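Reticulocyte-binding protein 2a (Plasmodium vivax, PDB 4Z8N) probably helps the parasite recognise and invade red blood cells, especially reticulocytes, by binding them through the α-helical erythrocyte-binding domain described here. Local coordinates at residues N96-H101 with I195-T200; E160-V165 with E230-L235. All coordinates share one frame; numbering follows the deposited sequence.

Contact 1: residues N96-H101 with I195-T200; sequences NYEAKH and IDNNVT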
ATOM      1  N   ASN A  96     -13.712 -18.689 -24.366  1.00 44.15           N
ATOM      2  CA  ASN A  96     -13.262 -17.307 -24.453  1.00 44.75           C
ATOM      3  C   ASN A  96     -13.002 -16.722 -23.068  1.00 42.24           C
ATOM      4  O   ASN A  96     -12.185 -15.815 -22.917  1.00 43.46           O
ATOM      5  CB  ASN A  96     -14.282 -16.457 -25.210  1.00 43.08           C
ATOM      6  CG  ASN A  96     -14.298 -16.758 -26.697  1.00 51.90           C
ATOM      7  OD1 ASN A  96     -13.250 -16.960 -27.314  1.00 51.40           O
ATOM      8  ND2 ASN A  96     -15.490 -16.793 -27.281  1.00 52.90           N
ATOM      9  N   TYR A  97     -13.690 -17.248 -22.056  1.00 38.61           N
ATOM     10  CA  TYR A  97     -13.435 -16.829 -20.681  1.00 37.69           C
ATOM     11  C   TYR A  97     -12.024 -17.217 -20.267  1.00 37.28           C
ATOM     12  O   TYR A  97     -11.304 -16.414 -19.674  1.00 36.89           O
ATOM     13  CB  TYR A  97     -14.445 -17.443 -19.704  1.00 36.12           C
ATOM     14  CG  TYR A  97     -14.319 -16.882 -18.305  1.00 38.46           C
ATOM     15  CD1 TYR A  97     -13.371 -17.374 -17.413  1.00 36.78           C
ATOM     16  CD2 TYR A  97     -15.136 -15.843 -17.881  1.00 38.25           C
ATOM     17  CE1 TYR A  97     -13.243 -16.845 -16.140  1.00 38.17           C
ATOM     18  CE2 TYR A  97     -15.021 -15.315 -16.612  1.00 34.79           C
ATOM     19  CZ  TYR A  97     -14.076 -15.818 -15.745  1.00 34.84           C
ATOM     20  OH  TYR A  97     -13.964 -15.286 -14.480  1.00 34.84           O
ATOM     21  N   GLU A  98     -11.644 -18.456 -20.568  1.00 40.14           N
ATOM     22  CA  GLU A  98     -10.325 -18.965 -20.209  1.00 46.09           C
ATOM     23  C   GLU A  98      -9.227 -18.177 -20.916  1.00 46.86           C
ATOM     24  O   GLU A  98      -8.167 -17.926 -20.347  1.00 45.06           O
ATOM     25  CB  GLU A  98     -10.216 -20.456 -20.545  1.00 47.87           C
ATOM     26  CG  GLU A  98     -11.131 -21.340 -19.705  1.00 54.66           C
ATOM     27  CD  GLU A  98     -11.158 -22.782 -20.177  1.00 68.41           C
ATOM     28  OE1 GLU A  98     -10.584 -23.074 -21.248  1.00 73.57           O
ATOM     29  OE2 GLU A  98     -11.757 -23.626 -19.476  1.00 72.76           O
ATOM     30  N   ALA A  99      -9.489 -17.789 -22.159  1.00 40.74           N
ATOM     31  CA  ALA A  99      -8.557 -16.961 -22.911  1.00 43.67           C
ATOM     32  C   ALA A  99      -8.457 -15.571 -22.287  1.00 41.70           C
ATOM     33  O   ALA A  99      -7.381 -14.973 -22.241  1.00 43.41           O
ATOM     34  CB  ALA A  99      -8.986 -16.866 -24.370  1.00 46.09           C
ATOM     35  N   LYS A 100      -9.587 -15.068 -21.801  1.00 37.80           N
ATOM     36  CA  LYS A 100      -9.632 -13.756 -21.169  1.00 40.36           C
ATOM     37  C   LYS A 100      -8.859 -13.758 -19.856  1.00 40.78           C
ATOM     38  O   LYS A 100      -8.217 -12.769 -19.499  1.00 37.30           O
ATOM     39  CB  LYS A 100     -11.080 -13.327 -20.923  1.00 45.78           C
ATOM     40  CG  LYS A 100     -11.371 -11.892 -21.323  1.00 54.15           C
ATOM     41  CD  LYS A 100     -11.297 -11.728 -22.831  1.00 58.78           C
ATOM     42  CE  LYS A 100     -11.428 -10.270 -23.241  1.00 64.12           C
ATOM     43  NZ  LYS A 100     -10.329  -9.439 -22.672  1.00 67.42           N
ATOM     44  N   HIS A 101      -8.927 -14.873 -19.135  1.00 36.08           N
ATOM     45  CA  HIS A 101      -8.188 -15.005 -17.891  1.00 37.68           C
ATOM     46  C   HIS A 101      -6.695 -15.050 -18.181  1.00 41.20           C
ATOM     47  O   HIS A 101      -5.891 -14.450 -17.466  1.00 40.83           O
ATOM     48  CB  HIS A 101      -8.616 -16.256 -17.126  1.00 41.51           C
ATOM     49  CG  HIS A 101      -7.955 -16.395 -15.790  1.00 49.62           C
ATOM     50  ND1 HIS A 101      -8.432 -15.772 -14.657  1.00 50.12           N
ATOM     51  CD2 HIS A 101      -6.846 -17.072 -15.410  1.00 53.35           C
ATOM     52  CE1 HIS A 101      -7.648 -16.066 -13.634  1.00 52.40           C
ATOM     53  NE2 HIS A 101      -6.680 -16.853 -14.063  1.00 54.16           N
ATOM     54  N   ILE A 195     -20.462 -30.750 -10.842  1.00 57.27           N
ATOM     55  CA  ILE A 195     -21.108 -29.923 -11.855  1.00 59.04           C
ATOM     56  C   ILE A 195     -20.173 -29.656 -13.031  1.00 59.45           C
ATOM     57  O   ILE A 195     -18.988 -29.380 -12.842  1.00 55.32           O
ATOM     58  CB  ILE A 195     -21.575 -28.569 -11.259  1.00 62.65           C
ATOM     59  CG1 ILE A 195     -22.375 -28.794  -9.974  1.00 59.98           C
ATOM     60  CG2 ILE A 195     -22.395 -27.780 -12.271  1.00 65.80           C
ATOM     61  CD1 ILE A 195     -23.638 -29.598 -10.174  1.00 61.26           C
ATOM     62  N   ASP A 196     -20.710 -29.743 -14.245  1.00 62.75           N
ATOM     63  CA  ASP A 196     -19.947 -29.399 -15.438  1.00 68.21           C
ATOM     64  C   ASP A 196     -19.550 -27.924 -15.399  1.00 60.63           C
ATOM     65  O   ASP A 196     -20.341 -27.070 -14.996  1.00 53.52           O
ATOM     66  CB  ASP A 196     -20.752 -29.710 -16.699  1.00 82.07           C
ATOM     67  CG  ASP A 196     -21.009 -31.196 -16.872  1.00 94.63           C
ATOM     68  OD1 ASP A 196     -20.028 -31.965 -16.944  1.00101.79           O
ATOM     69  OD2 ASP A 196     -22.191 -31.595 -16.929  1.00 98.76           O
ATOM     70  N   ASN A 197     -18.316 -27.638 -15.804  1.00 58.59           N
ATOM     71  CA  ASN A 197     -17.764 -26.291 -15.721  1.00 55.28           C
ATOM     72  C   ASN A 197     -18.545 -25.278 -16.554  1.00 54.29           C
ATOM     73  O   ASN A 197     -19.012 -25.588 -17.646  1.00 57.51           O
ATOM     74  CB  ASN A 197     -16.298 -26.301 -16.157  1.00 54.93           C
ATOM     75  CG  ASN A 197     -15.576 -25.013 -15.810  1.00 57.30           C
ATOM     76  OD1 ASN A 197     -16.052 -24.218 -14.997  1.00 50.63           O
ATOM     77  ND2 ASN A 197     -14.418 -24.801 -16.426  1.00 60.99           N
ATOM     78  N   ASN A 198     -18.692 -24.070 -16.021  1.00 51.71           N
ATOM     79  CA  ASN A 198     -19.350 -22.980 -16.735  1.00 52.33           C
ATOM     80  C   ASN A 198     -18.743 -21.641 -16.328  1.00 46.60           C
ATOM     81  O   ASN A 198     -17.894 -21.590 -15.439  1.00 44.07           O
ATOM     82  CB  ASN A 198     -20.859 -22.989 -16.478  1.00 48.79           C
ATOM     83  CG  ASN A 198     -21.203 -22.997 -14.999  1.00 46.67           C
ATOM     84  OD1 ASN A 198     -21.083 -21.980 -14.314  1.00 44.99           O
ATOM     85  ND2 ASN A 198     -21.645 -24.146 -14.501  1.00 46.71           N
ATOM     86  N   VAL A 199     -19.179 -20.561 -16.971  1.00 47.85           N
ATOM     87  CA  VAL A 199     -18.588 -19.245 -16.724  1.00 46.85           C
ATOM     88  C   VAL A 199     -18.888 -18.722 -15.317  1.00 43.57           C
ATOM     89  O   VAL A 199     -18.089 -17.978 -14.747  1.00 41.98           O
ATOM     90  CB  VAL A 199     -19.061 -18.204 -17.765  1.00 51.12           C
ATOM     91  CG1 VAL A 199     -18.480 -18.525 -19.135  1.00 55.08           C
ATOM     92  CG2 VAL A 199     -20.582 -18.139 -17.822  1.00 51.17           C
ATOM     93  N   THR A 200     -20.029 -19.112 -14.757  1.00 42.95           N
ATOM     94  CA  THR A 200     -20.375 -18.717 -13.392  1.00 42.59           C
ATOM     95  C   THR A 200     -19.398 -19.338 -12.396  1.00 37.55           C
ATOM     96  O   THR A 200     -18.916 -18.667 -11.484  1.00 36.02           O
ATOM     97  CB  THR A 200     -21.815 -19.122 -13.026  1.00 40.82           C
ATOM     98  OG1 THR A 200     -22.736 -18.433 -13.880  1.00 45.61           O
ATOM     99  CG2 THR A 200     -22.121 -18.772 -11.571  1.00 38.50           C
TER
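Tyr97 meets Val199 where the first turns of two helices come together in the α-helical erythrocyte-binding domain, of the Rh5 coiled-coil family: Tyr97 lies near the start of helix 94-115, and Val199 opens helix 199-237, whose N-cap is Asn198. The CA atoms of Tyr97 and Val199, 6.9 Å apart, are the nearest such pair across the segments. The CB of Tyr97 points toward the other segment, whereas the CB of Val199 points to one side; of the valine's atoms, the methyl CG1 makes the nearest approach. Tyr97 CB lies 4.2 Å from Val199 CG1, and the same methyl is 4.5 Å from Tyr97 CD2, approaching the ring obliquely. Tyr97 places CG anti to its own backbone nitrogen (chi1 -172°), which carries the ring past Val199 to Ser202, Ala203 and Phe206, further along helix 199-237. Pro87 touches both Tyr97 and Val199, closing a small apolar cluster around the junction. At the far end of the ring the hydroxyl is hydrogen-bonded to the backbone carbonyl of Leu84, so the buried tyrosine is held at its polar tip as well as along its apolar base.

Beside this cluster the exposed carboxylate of Glu98 swings toward the side chain of Asn197. The two approach only loosely, and no hydrogen bond links the two segments anywhere. Thr200 turns its CB away from 96-101; its hydroxyl is hydrogen-bonded to Glu88, and its side chain packs on helix 246-297. The cap itself is built by Asn198: OD1 accepts from the backbone nitrogen of Ile201 in the first helical turn, while on the other branch of the amide a weak, bent bond runs back from Asn198 ND2 to Asp196 O, 3.2 Å long with an angle of 127° at the hydrogen.

Contact 2: residues E160-V165 with E230-L235; sequences ERVKEV and ENVLKL
No flat group of the two segments takes part where Val162 and Lys163 meet Val232 and Leu233, and the contact is aliphatic throughout; outside the segments, the Val162 side chain touches Tyr263 and that of Val232 touches Tyr158. The valines reach toward each other tip to tip, with Val162 CG2 4.2 Å from Val232 CG1. Val232 presents that methyl by holding it anti to its backbone nitrogen (chi1 163°). Their CA atoms, 7.9 Å apart, are the nearest such pair across the segments, and both side chains are buried.

Leu233 adds a second approach. It slides past Val162 in the opposite direction, bringing its CD2 methyl to 4.0 Å from Val162 CG2, so that one valine methyl serves both partners. Across the contact, Leu233 CD2 also meets Lys163 CE, at 3.9 Å. Here the extended lysine chain runs at a slant to the leucine side chain, using its methylenes as apolar surface at the exposed margin of the contact.

A polar link involves Lys229, the residue just before Glu230: its NZ is hydrogen-bonded to Val162 O and weakly to Val165 O. Thus the C-terminal part of helix 149-162 rests on the late turns of helix 199-237, where Val232 also touches Val159 and Leu235 meets Tyr151 and Leu155, while helix 246-297 packs against both through Tyr263, Phe259 and Ser256.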
ATOM      1  N   GLU A 160      -0.184  10.502  19.296  1.00 42.24           N
ATOM      2  CA  GLU A 160      -1.613  10.798  19.276  1.00 48.44           C
ATOM      3  C   GLU A 160      -2.259  10.359  17.958  1.00 44.08           C
ATOM      4  O   GLU A 160      -3.406   9.914  17.934  1.00 44.02           O
ATOM      5  CB  GLU A 160      -1.849  12.292  19.513  1.00 60.42           C
ATOM      6  CG  GLU A 160      -3.315  12.695  19.622  1.00 74.44           C
ATOM      7  CD  GLU A 160      -4.005  12.128  20.854  1.00 86.75           C
ATOM      8  OE1 GLU A 160      -3.308  11.738  21.815  1.00 89.34           O
ATOM      9  OE2 GLU A 160      -5.253  12.077  20.861  1.00 93.55           O
ATOM     10  N   ARG A 161      -1.514  10.479  16.865  1.00 37.72           N
ATOM     11  CA  ARG A 161      -2.031  10.111  15.553  1.00 39.32           C
ATOM     12  C   ARG A 161      -2.207   8.602  15.386  1.00 37.58           C
ATOM     13  O   ARG A 161      -3.207   8.158  14.830  1.00 37.67           O
ATOM     14  CB  ARG A 161      -1.121  10.659  14.453  1.00 40.40           C
ATOM     15  CG  ARG A 161      -1.281  12.154  14.238  1.00 42.23           C
ATOM     16  CD  ARG A 161      -0.299  12.684  13.212  1.00 42.98           C
ATOM     17  NE  ARG A 161      -0.505  14.108  12.959  1.00 43.49           N
ATOM     18  CZ  ARG A 161       0.250  14.840  12.147  1.00 39.43           C
ATOM     19  NH1 ARG A 161       1.269  14.284  11.504  1.00 38.55           N
ATOM     20  NH2 ARG A 161      -0.013  16.129  11.981  1.00 39.62           N
ATOM     21  N   VAL A 162      -1.254   7.813  15.876  1.00 37.42           N
ATOM     22  CA  VAL A 162      -1.347   6.364  15.722  1.00 42.16           C
ATOM     23  C   VAL A 162      -2.386   5.763  16.669  1.00 44.98           C
ATOM     24  O   VAL A 162      -2.854   4.648  16.454  1.00 47.91           O
ATOM     25  CB  VAL A 162       0.011   5.665  15.954  1.00 38.78           C
ATOM     26  CG1 VAL A 162       1.041   6.161  14.954  1.00 35.65           C
ATOM     27  CG2 VAL A 162       0.489   5.867  17.379  1.00 39.73           C
ATOM     28  N   LYS A 163      -2.749   6.508  17.707  1.00 41.89           N
ATOM     29  CA  LYS A 163      -3.761   6.054  18.656  1.00 48.81           C
ATOM     30  C   LYS A 163      -5.170   6.326  18.146  1.00 49.48           C
ATOM     31  O   LYS A 163      -6.146   5.840  18.714  1.00 55.20           O
ATOM     32  CB  LYS A 163      -3.576   6.732  20.016  1.00 51.03           C
ATOM     33  CG  LYS A 163      -2.371   6.258  20.807  1.00 53.53           C
ATOM     34  CD  LYS A 163      -2.295   6.977  22.146  1.00 59.15           C
ATOM     35  CE  LYS A 163      -1.117   6.491  22.970  1.00 61.74           C
ATOM     36  NZ  LYS A 163      -0.977   7.251  24.245  1.00 65.58           N
ATOM     37  N   GLU A 164      -5.275   7.108  17.079  1.00 56.67           N
ATOM     38  CA  GLU A 164      -6.578   7.516  16.567  1.00 56.48           C
ATOM     39  C   GLU A 164      -7.368   6.350  15.974  1.00 56.32           C
ATOM     40  O   GLU A 164      -8.598   6.351  16.014  1.00 56.85           O
ATOM     41  CB  GLU A 164      -6.418   8.624  15.526  1.00 59.19           C
ATOM     42  CG  GLU A 164      -6.194  10.001  16.134  1.00 63.30           C
ATOM     43  CD  GLU A 164      -5.925  11.064  15.090  1.00 71.23           C
ATOM     44  OE1 GLU A 164      -5.330  12.105  15.438  1.00 76.60           O
ATOM     45  OE2 GLU A 164      -6.306  10.857  13.920  1.00 75.52           O
ATOM     46  N   VAL A 165      -6.672   5.355  15.435  1.00 52.13           N
ATOM     47  CA  VAL A 165      -7.356   4.204  14.854  1.00 58.70           C
ATOM     48  C   VAL A 165      -6.962   2.896  15.545  1.00 56.25           C
ATOM     49  O   VAL A 165      -5.819   2.715  15.970  1.00 55.45           O
ATOM     50  CB  VAL A 165      -7.083   4.095  13.330  1.00 68.29           C
ATOM     51  CG1 VAL A 165      -5.651   3.671  13.061  1.00 66.41           C
ATOM     52  CG2 VAL A 165      -8.059   3.125  12.673  1.00 71.06           C
ATOM     53  N   GLU A 230       3.607   0.516  16.788  1.00 44.29           N
ATOM     54  CA  GLU A 230       4.235  -0.027  17.988  1.00 48.55           C
ATOM     55  C   GLU A 230       5.594   0.610  18.261  1.00 44.90           C
ATOM     56  O   GLU A 230       5.959   0.833  19.413  1.00 47.48           O
ATOM     57  CB  GLU A 230       4.384  -1.545  17.878  1.00 58.26           C
ATOM     58  CG  GLU A 230       3.074  -2.301  18.017  1.00 65.72           C
ATOM     59  CD  GLU A 230       3.255  -3.801  17.912  1.00 71.51           C
ATOM     60  OE1 GLU A 230       4.379  -4.246  17.596  1.00 73.90           O
ATOM     61  OE2 GLU A 230       2.273  -4.536  18.148  1.00 73.80           O
ATOM     62  N   ASN A 231       6.342   0.903  17.202  1.00 45.62           N
ATOM     63  CA  ASN A 231       7.644   1.537  17.369  1.00 49.38           C
ATOM     64  C   ASN A 231       7.510   2.984  17.832  1.00 46.73           C
ATOM     65  O   ASN A 231       8.295   3.448  18.658  1.00 50.76           O
ATOM     66  CB  ASN A 231       8.450   1.469  16.071  1.00 47.46           C
ATOM     67  CG  ASN A 231       9.152   0.138  15.897  1.00 54.15           C
ATOM     68  OD1 ASN A 231      10.118  -0.159  16.596  1.00 53.92           O
ATOM     69  ND2 ASN A 231       8.665  -0.672  14.963  1.00 50.49           N
ATOM     70  N   VAL A 232       6.516   3.689  17.300  1.00 42.66           N
ATOM     71  CA  VAL A 232       6.220   5.045  17.752  1.00 41.79           C
ATOM     72  C   VAL A 232       5.878   5.021  19.235  1.00 44.41           C
ATOM     73  O   VAL A 232       6.399   5.816  20.017  1.00 46.10           O
ATOM     74  CB  VAL A 232       5.055   5.680  16.958  1.00 37.16           C
ATOM     75  CG1 VAL A 232       4.501   6.892  17.692  1.00 41.90           C
ATOM     76  CG2 VAL A 232       5.509   6.069  15.560  1.00 34.05           C
ATOM     77  N   LEU A 233       5.010   4.088  19.616  1.00 42.05           N
ATOM     78  CA  LEU A 233       4.607   3.941  21.008  1.00 50.04           C
ATOM     79  C   LEU A 233       5.780   3.510  21.885  1.00 56.27           C
ATOM     80  O   LEU A 233       5.855   3.880  23.060  1.00 52.85           O
ATOM     81  CB  LEU A 233       3.460   2.937  21.129  1.00 53.74           C
ATOM     82  CG  LEU A 233       2.139   3.355  20.479  1.00 53.44           C
ATOM     83  CD1 LEU A 233       1.055   2.320  20.746  1.00 52.68           C
ATOM     84  CD2 LEU A 233       1.713   4.728  20.979  1.00 52.15           C
ATOM     85  N   LYS A 234       6.697   2.734  21.315  1.00 53.45           N
ATOM     86  CA  LYS A 234       7.865   2.286  22.066  1.00 62.73           C
ATOM     87  C   LYS A 234       8.804   3.451  22.377  1.00 61.02           C
ATOM     88  O   LYS A 234       9.378   3.520  23.463  1.00 63.48           O
ATOM     89  CB  LYS A 234       8.617   1.187  21.310  1.00 60.76           C
ATOM     90  CG  LYS A 234      10.023   0.945  21.845  1.00 66.66           C
ATOM     91  CD  LYS A 234      10.506  -0.469  21.590  1.00 71.79           C
ATOM     92  CE  LYS A 234      11.394  -0.944  22.734  1.00 79.70           C
ATOM     93  NZ  LYS A 234      11.269  -0.073  23.943  1.00 83.89           N
ATOM     94  N   LEU A 235       8.945   4.371  21.426  1.00 59.70           N
ATOM     95  CA  LEU A 235       9.799   5.541  21.612  1.00 59.32           C
ATOM     96  C   LEU A 235       9.348   6.379  22.805  1.00 60.19           C
ATOM     97  O   LEU A 235      10.167   6.999  23.485  1.00 64.23           O
ATOM     98  CB  LEU A 235       9.815   6.398  20.345  1.00 53.06           C
ATOM     99  CG  LEU A 235      10.505   5.771  19.134  1.00 50.21           C
ATOM    100  CD1 LEU A 235      10.472   6.722  17.946  1.00 48.07           C
ATOM    101  CD2 LEU A 235      11.938   5.377  19.476  1.00 52.76           C
TER

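From the N terminus, the chain first passes 96-101 on helix 94-115, then 160-165 around the end of helix 149-162. At 195-200 it returns to close the loop of contact 1, which therefore encloses the first half of contact 2; that second loop closes later, at 230-235. The two loops cross rather than nest. Helix 199-237 belongs to both: its start meets helix 94-115 and its late turns meet helix 149-162. The contacts lie on opposite sides of the chain's centre, 47 Å apart between centres and about 33 Å between nearest atoms, so this long helix joins distant parts of the erythrocyte-binding domain.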